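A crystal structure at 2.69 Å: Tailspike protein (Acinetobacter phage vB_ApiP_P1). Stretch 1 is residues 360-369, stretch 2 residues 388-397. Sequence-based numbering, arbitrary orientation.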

ATOM      1  N   PHE A 360      -3.047 -11.293  -7.455  1.00 35.84           N
ATOM      2  CA  PHE A 360      -1.617 -11.273  -7.750  1.00 36.44           C
ATOM      3  C   PHE A 360      -1.384 -10.092  -8.683  1.00 43.27           C
ATOM      4  O   PHE A 360      -1.698 -10.157  -9.874  1.00 48.02           O
ATOM      5  N   GLU A 361      -0.836  -9.013  -8.133  1.00 42.37           N
ATOM      6  CA  GLU A 361      -0.696  -7.741  -8.835  1.00 36.90           C
ATOM      7  C   GLU A 361       0.787  -7.458  -9.047  1.00 34.76           C
ATOM      8  O   GLU A 361       1.491  -7.053  -8.117  1.00 39.61           O
ATOM      9  N   GLY A 362       1.255  -7.670 -10.274  1.00 29.17           N
ATOM     10  CA  GLY A 362       2.621  -7.346 -10.627  1.00 29.54           C
ATOM     11  C   GLY A 362       3.681  -8.223 -10.001  1.00 41.99           C
ATOM     12  O   GLY A 362       4.843  -7.815  -9.942  1.00 47.43           O
ATOM     13  N   CYS A 363       3.326  -9.421  -9.544  1.00 43.30           N
ATOM     14  CA  CYS A 363       4.310 -10.304  -8.936  1.00 36.01           C
ATOM     15  C   CYS A 363       5.309 -10.800  -9.981  1.00 36.59           C
ATOM     16  O   CYS A 363       5.033 -10.833 -11.184  1.00 41.84           O
ATOM     17  N   TYR A 364       6.483 -11.203  -9.498  1.00 32.04           N
ATOM     18  CA  TYR A 364       7.600 -11.539 -10.373  1.00 33.54           C
ATOM     19  C   TYR A 364       8.421 -12.652  -9.741  1.00 35.58           C
ATOM     20  O   TYR A 364       8.832 -12.537  -8.583  1.00 44.08           O
ATOM     21  N   GLY A 365       8.654 -13.718 -10.494  1.00 35.33           N
ATOM     22  CA  GLY A 365       9.489 -14.799 -10.016  1.00 40.97           C
ATOM     23  C   GLY A 365       9.292 -16.057 -10.840  1.00 43.74           C
ATOM     24  O   GLY A 365       8.708 -16.034 -11.923  1.00 43.35           O
ATOM     25  N   GLN A 366       9.793 -17.161 -10.288  1.00 45.32           N
ATOM     26  CA  GLN A 366       9.752 -18.470 -10.925  1.00 43.90           C
ATOM     27  C   GLN A 366       9.067 -19.454  -9.987  1.00 44.28           C
ATOM     28  O   GLN A 366       9.303 -19.435  -8.776  1.00 47.44           O
ATOM     29  N   LEU A 367       8.223 -20.317 -10.549  1.00 40.11           N
ATOM     30  CA  LEU A 367       7.369 -21.203  -9.768  1.00 36.37           C
ATOM     31  C   LEU A 367       7.782 -22.659  -9.939  1.00 36.91           C
ATOM     32  O   LEU A 367       7.976 -23.129 -11.065  1.00 38.31           O
ATOM     33  N   ILE A 368       7.916 -23.362  -8.818  1.00 33.32           N
ATOM     34  CA  ILE A 368       7.973 -24.817  -8.793  1.00 40.06           C
ATOM     35  C   ILE A 368       6.687 -25.395  -8.206  1.00 40.91           C
ATOM     36  O   ILE A 368       6.670 -26.533  -7.739  1.00 42.00           O
ATOM     37  N   SER A 369       5.609 -24.615  -8.221  1.00 32.99           N
ATOM     38  CA  SER A 369       4.368 -24.985  -7.561  1.00 39.65           C
ATOM     39  C   SER A 369       3.199 -24.429  -8.363  1.00 37.62           C
ATOM     40  O   SER A 369       3.378 -23.794  -9.407  1.00 36.50           O
ATOM     41  N   SER A 388      -5.612 -10.986 -11.549  1.00 37.79           N
ATOM     42  CA  SER A 388      -4.243 -11.422 -11.829  1.00 37.91           C
ATOM     43  C   SER A 388      -3.736 -10.584 -12.999  1.00 40.64           C
ATOM     44  O   SER A 388      -4.026 -10.896 -14.157  1.00 43.60           O
ATOM     45  N   ILE A 389      -2.983  -9.528 -12.691  1.00 39.73           N
ATOM     46  CA  ILE A 389      -2.561  -8.551 -13.687  1.00 42.05           C
ATOM     47  C   ILE A 389      -1.060  -8.321 -13.583  1.00 41.58           C
ATOM     48  O   ILE A 389      -0.503  -8.258 -12.481  1.00 41.09           O
ATOM     49  N   ALA A 390      -0.409  -8.205 -14.744  1.00 39.70           N
ATOM     50  CA  ALA A 390       0.999  -7.818 -14.851  1.00 37.83           C
ATOM     51  C   ALA A 390       1.925  -8.761 -14.088  1.00 39.21           C
ATOM     52  O   ALA A 390       3.000  -8.362 -13.639  1.00 43.48           O
ATOM     53  N   ASN A 391       1.527 -10.022 -13.950  1.00 37.95           N
ATOM     54  CA  ASN A 391       2.355 -11.020 -13.290  1.00 37.38           C
ATOM     55  C   ASN A 391       3.290 -11.681 -14.293  1.00 43.55           C
ATOM     56  O   ASN A 391       2.911 -11.937 -15.439  1.00 51.59           O
ATOM     57  N   HIS A 392       4.515 -11.956 -13.855  1.00 43.54           N
ATOM     58  CA  HIS A 392       5.472 -12.725 -14.639  1.00 43.55           C
ATOM     59  C   HIS A 392       5.907 -13.934 -13.826  1.00 45.87           C
ATOM     60  O   HIS A 392       6.518 -13.783 -12.762  1.00 42.27           O
ATOM     61  N   PHE A 393       5.593 -15.125 -14.326  1.00 48.17           N
ATOM     62  CA  PHE A 393       5.939 -16.374 -13.660  1.00 46.75           C
ATOM     63  C   PHE A 393       6.568 -17.313 -14.675  1.00 47.53           C
ATOM     64  O   PHE A 393       5.939 -17.653 -15.682  1.00 48.18           O
ATOM     65  N   THR A 394       7.805 -17.722 -14.414  1.00 44.45           N
ATOM     66  CA  THR A 394       8.448 -18.771 -15.188  1.00 48.21           C
ATOM     67  C   THR A 394       8.206 -20.106 -14.498  1.00 48.79           C
ATOM     68  O   THR A 394       8.292 -20.207 -13.271  1.00 53.87           O
ATOM     69  N   LEU A 395       7.891 -21.126 -15.287  1.00 41.39           N
ATOM     70  CA  LEU A 395       7.524 -22.431 -14.756  1.00 41.22           C
ATOM     71  C   LEU A 395       8.744 -23.343 -14.749  1.00 44.10           C
ATOM     72  O   LEU A 395       9.311 -23.642 -15.806  1.00 50.25           O
ATOM     73  N   ALA A 396       9.139 -23.781 -13.559  1.00 42.88           N
ATOM     74  CA  ALA A 396      10.163 -24.792 -13.380  1.00 43.59           C
ATOM     75  C   ALA A 396       9.488 -26.135 -13.106  1.00 44.99           C
ATOM     76  O   ALA A 396       8.269 -26.281 -13.241  1.00 50.29           O
ATOM     77  N   THR A 397      10.283 -27.134 -12.726  1.00 40.72           N
ATOM     78  CA  THR A 397       9.746 -28.467 -12.481  1.00 42.45           C
ATOM     79  C   THR A 397       8.736 -28.434 -11.341  1.00 42.93           C
ATOM     80  O   THR A 397       9.067 -28.048 -10.215  1.00 42.29           O
TER

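The most unusual feature of this contact is Asn391, a side chain that adds its own hydrogen bonds to the backbone pairing where both strands break. Its chi1 is m, and chi2 near -50° turns the amide toward the other stretch. Asn391 ND2 donates to Phe360 O at 2.6 Å, and Asn391 OD1 accepts from Cys363 N at 2.8 Å. One amide thus links the strand end at Phe360 to Cys363 in the loop of stretch 1. Asn391 ND2 also donates to Ser388 OG at 2.9 Å, within its own stretch. Ser388 has chi1 t, and its hydroxyl is also hydrogen-bonded elsewhere in the structure.

Both chains are kinked at this level. Gly362 and Ala390 both have positive phi. Gly362 N donates to Ile389 O at 2.9 Å, and Gly362 CA lies 3.2 Å from Ala390 O in a CA-H...O contact. Beyond the kink the strands resume as a parallel pair.

The backbone ladder is regular there. His392 N donates to Cys363 O at 2.9 Å, and Gly365 N to His392 O at 3.1 Å. Thr394 N donates to Gly365 O at 3.1 Å, and Leu367 N to Thr394 O at 2.7 Å. Ala396 N closes the series on Leu367 O at 2.8 Å. In a parallel pair, neighbouring side chains in register lie on the same face of the sheet.

One face carries Phe360, Ser388, Phe393, Leu367 and Leu395. Phe393, chi1 m, is the centre of its apolar packing. Leu367, rotamer m,t, places CD1 over one face of the Phe393 ring, 3.9 Å from the ring centroid and 3.6 Å from Phe393 CG. This is a CH-pi contact. Cys363, chi1 m, brings CB to 3.8 Å from Phe393 CZ. Phe360, also m, reaches the ring more loosely, with CD2 4.4 Å from Phe393 CZ. Gly365 pairs with Phe393 and has no side chain. Its backbone angles by themselves call for glycine, since a CB would be jammed against the carbonyl O of the preceding residue. Leu395, m,t, adds a looser contact, with CD2 4.3 Å from Leu367 CB.

The other face carries Glu361, Ile389, Tyr364, His392, Gln366 and Thr394. Tyr364 and His392 both have chi1 t. Their rings meet obliquely, with planes at 40° and Tyr364 CE2 3.4 Å from His392 CD2. Tyr364 OH is hydrogen-bonded elsewhere in the structure. Glu361, t,t, touches Ile389 through its aliphatic part, with CG 3.9 Å from Ile389 CD1. Both its carboxylate oxygens are satisfied elsewhere. Ile389 is p,t. Gln366, t,t, sets CB 3.6 Å from Thr394 OG1 and CD 3.9 Å from Ala396 CB. The chi1 of Thr394, 13°, lies between wells.

At the far end Ala396 points its CB toward stretch 1, where it meets Ile368 CG2 at 3.6 Å. Ile368 is p,t, and its CB lies 3.5 Å from Thr397 O. Ser369 and Thr397 point away.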

ATOM      1  CB  PHE A 360      -1.158 -12.590  -8.368  1.00 34.49           C
ATOM      2  CG  PHE A 360      -1.180 -13.749  -7.414  1.00 38.23           C
ATOM      3  CD1 PHE A 360      -2.353 -14.447  -7.171  1.00 38.74           C
ATOM      4  CD2 PHE A 360      -0.023 -14.148  -6.764  1.00 37.68           C
ATOM      5  CE1 PHE A 360      -2.373 -15.515  -6.292  1.00 36.18           C
ATOM      6  CE2 PHE A 360      -0.034 -15.216  -5.886  1.00 36.26           C
ATOM      7  CZ  PHE A 360      -1.212 -15.900  -5.650  1.00 35.64           C
ATOM      8  CB  GLU A 361      -1.376  -6.629  -8.044  1.00 36.98           C
ATOM      9  CG  GLU A 361      -1.502  -5.312  -8.779  1.00 43.06           C
ATOM     10  CD  GLU A 361      -2.136  -4.243  -7.915  1.00 50.71           C
ATOM     11  OE1 GLU A 361      -3.378  -4.245  -7.779  1.00 54.77           O
ATOM     12  OE2 GLU A 361      -1.392  -3.416  -7.354  1.00 52.25           O
ATOM     13  CB  CYS A 363       3.621 -11.484  -8.253  1.00 34.04           C
ATOM     14  SG  CYS A 363       2.536 -11.008  -6.887  1.00 30.92           S
ATOM     15  CB  TYR A 364       8.474 -10.301 -10.617  1.00 31.02           C
ATOM     16  CG  TYR A 364       9.606 -10.497 -11.601  1.00 34.96           C
ATOM     17  CD1 TYR A 364      10.839 -10.981 -11.186  1.00 38.90           C
ATOM     18  CD2 TYR A 364       9.449 -10.171 -12.942  1.00 38.56           C
ATOM     19  CE1 TYR A 364      11.879 -11.153 -12.081  1.00 42.38           C
ATOM     20  CE2 TYR A 364      10.483 -10.338 -13.844  1.00 40.82           C
ATOM     21  CZ  TYR A 364      11.696 -10.828 -13.409  1.00 42.17           C
ATOM     22  OH  TYR A 364      12.727 -10.995 -14.304  1.00 44.15           O
ATOM     23  CB  GLN A 366      11.162 -18.953 -11.283  1.00 46.76           C
ATOM     24  CG  GLN A 366      11.226 -20.366 -11.832  1.00 56.37           C
ATOM     25  CD  GLN A 366      12.639 -20.793 -12.173  1.00 65.75           C
ATOM     26  OE1 GLN A 366      13.374 -21.289 -11.320  1.00 66.75           O
ATOM     27  NE2 GLN A 366      13.027 -20.603 -13.430  1.00 70.95           N
ATOM     28  CB  LEU A 367       5.904 -21.028 -10.170  1.00 33.72           C
ATOM     29  CG  LEU A 367       5.287 -19.670  -9.842  1.00 35.08           C
ATOM     30  CD1 LEU A 367       3.841 -19.609 -10.309  1.00 38.09           C
ATOM     31  CD2 LEU A 367       5.385 -19.388  -8.353  1.00 32.86           C
ATOM     32  CB  ILE A 368       9.204 -25.323  -8.022  1.00 41.08           C
ATOM     33  CG1 ILE A 368       9.221 -24.742  -6.609  1.00 34.15           C
ATOM     34  CG2 ILE A 368      10.485 -24.972  -8.759  1.00 35.03           C
ATOM     35  CD1 ILE A 368      10.287 -25.334  -5.724  1.00 35.46           C
ATOM     36  CB  SER A 369       4.336 -24.457  -6.125  1.00 40.36           C
ATOM     37  OG  SER A 369       4.264 -23.041  -6.110  1.00 31.82           O
ATOM     38  CB  SER A 388      -4.192 -12.912 -12.142  1.00 39.64           C
ATOM     39  OG  SER A 388      -2.963 -13.264 -12.754  1.00 38.17           O
ATOM     40  CB  ILE A 389      -3.324  -7.218 -13.532  1.00 39.24           C
ATOM     41  CG1 ILE A 389      -3.327  -6.766 -12.069  1.00 35.79           C
ATOM     42  CG2 ILE A 389      -4.741  -7.348 -14.073  1.00 36.48           C
ATOM     43  CD1 ILE A 389      -3.985  -5.420 -11.848  1.00 33.93           C
ATOM     44  CB  ALA A 390       1.210  -6.374 -14.387  1.00 37.37           C
ATOM     45  CB  ASN A 391       1.484 -12.084 -12.621  1.00 35.76           C
ATOM     46  CG  ASN A 391       0.615 -11.517 -11.521  1.00 40.74           C
ATOM     47  OD1 ASN A 391       1.095 -10.806 -10.639  1.00 37.80           O
ATOM     48  ND2 ASN A 391      -0.677 -11.828 -11.569  1.00 39.73           N
ATOM     49  CB  HIS A 392       6.690 -11.890 -15.036  1.00 36.80           C
ATOM     50  CG  HIS A 392       7.746 -12.679 -15.746  1.00 36.51           C
ATOM     51  ND1 HIS A 392       7.520 -13.307 -16.952  1.00 36.60           N
ATOM     52  CD2 HIS A 392       9.028 -12.957 -15.412  1.00 38.35           C
ATOM     53  CE1 HIS A 392       8.621 -13.931 -17.334  1.00 37.17           C
ATOM     54  NE2 HIS A 392       9.551 -13.733 -16.418  1.00 36.37           N
ATOM     55  CB  PHE A 393       4.705 -17.022 -13.025  1.00 41.50           C
ATOM     56  CG  PHE A 393       4.241 -16.341 -11.770  1.00 37.40           C
ATOM     57  CD1 PHE A 393       5.144 -16.000 -10.778  1.00 35.70           C
ATOM     58  CD2 PHE A 393       2.903 -16.039 -11.584  1.00 35.51           C
ATOM     59  CE1 PHE A 393       4.720 -15.373  -9.622  1.00 36.79           C
ATOM     60  CE2 PHE A 393       2.472 -15.413 -10.431  1.00 34.96           C
ATOM     61  CZ  PHE A 393       3.383 -15.079  -9.448  1.00 33.98           C
ATOM     62  CB  THR A 394       9.949 -18.513 -15.331  1.00 57.78           C
ATOM     63  OG1 THR A 394      10.350 -17.484 -14.418  1.00 64.42           O
ATOM     64  CG2 THR A 394      10.278 -18.075 -16.749  1.00 58.89           C
ATOM     65  CB  LEU A 395       6.389 -23.055 -15.568  1.00 39.10           C
ATOM     66  CG  LEU A 395       5.059 -22.300 -15.528  1.00 35.47           C
ATOM     67  CD1 LEU A 395       4.002 -23.021 -16.348  1.00 38.77           C
ATOM     68  CD2 LEU A 395       4.595 -22.110 -14.093  1.00 34.36           C
ATOM     69  CB  ALA A 396      11.122 -24.381 -12.262  1.00 37.98           C
ATOM     70  CB  THR A 397      10.879 -29.441 -12.159  1.00 45.73           C
ATOM     71  OG1 THR A 397      11.803 -29.478 -13.254  1.00 51.79           O
ATOM     72  CG2 THR A 397      10.326 -30.839 -11.925  1.00 46.63           C
TER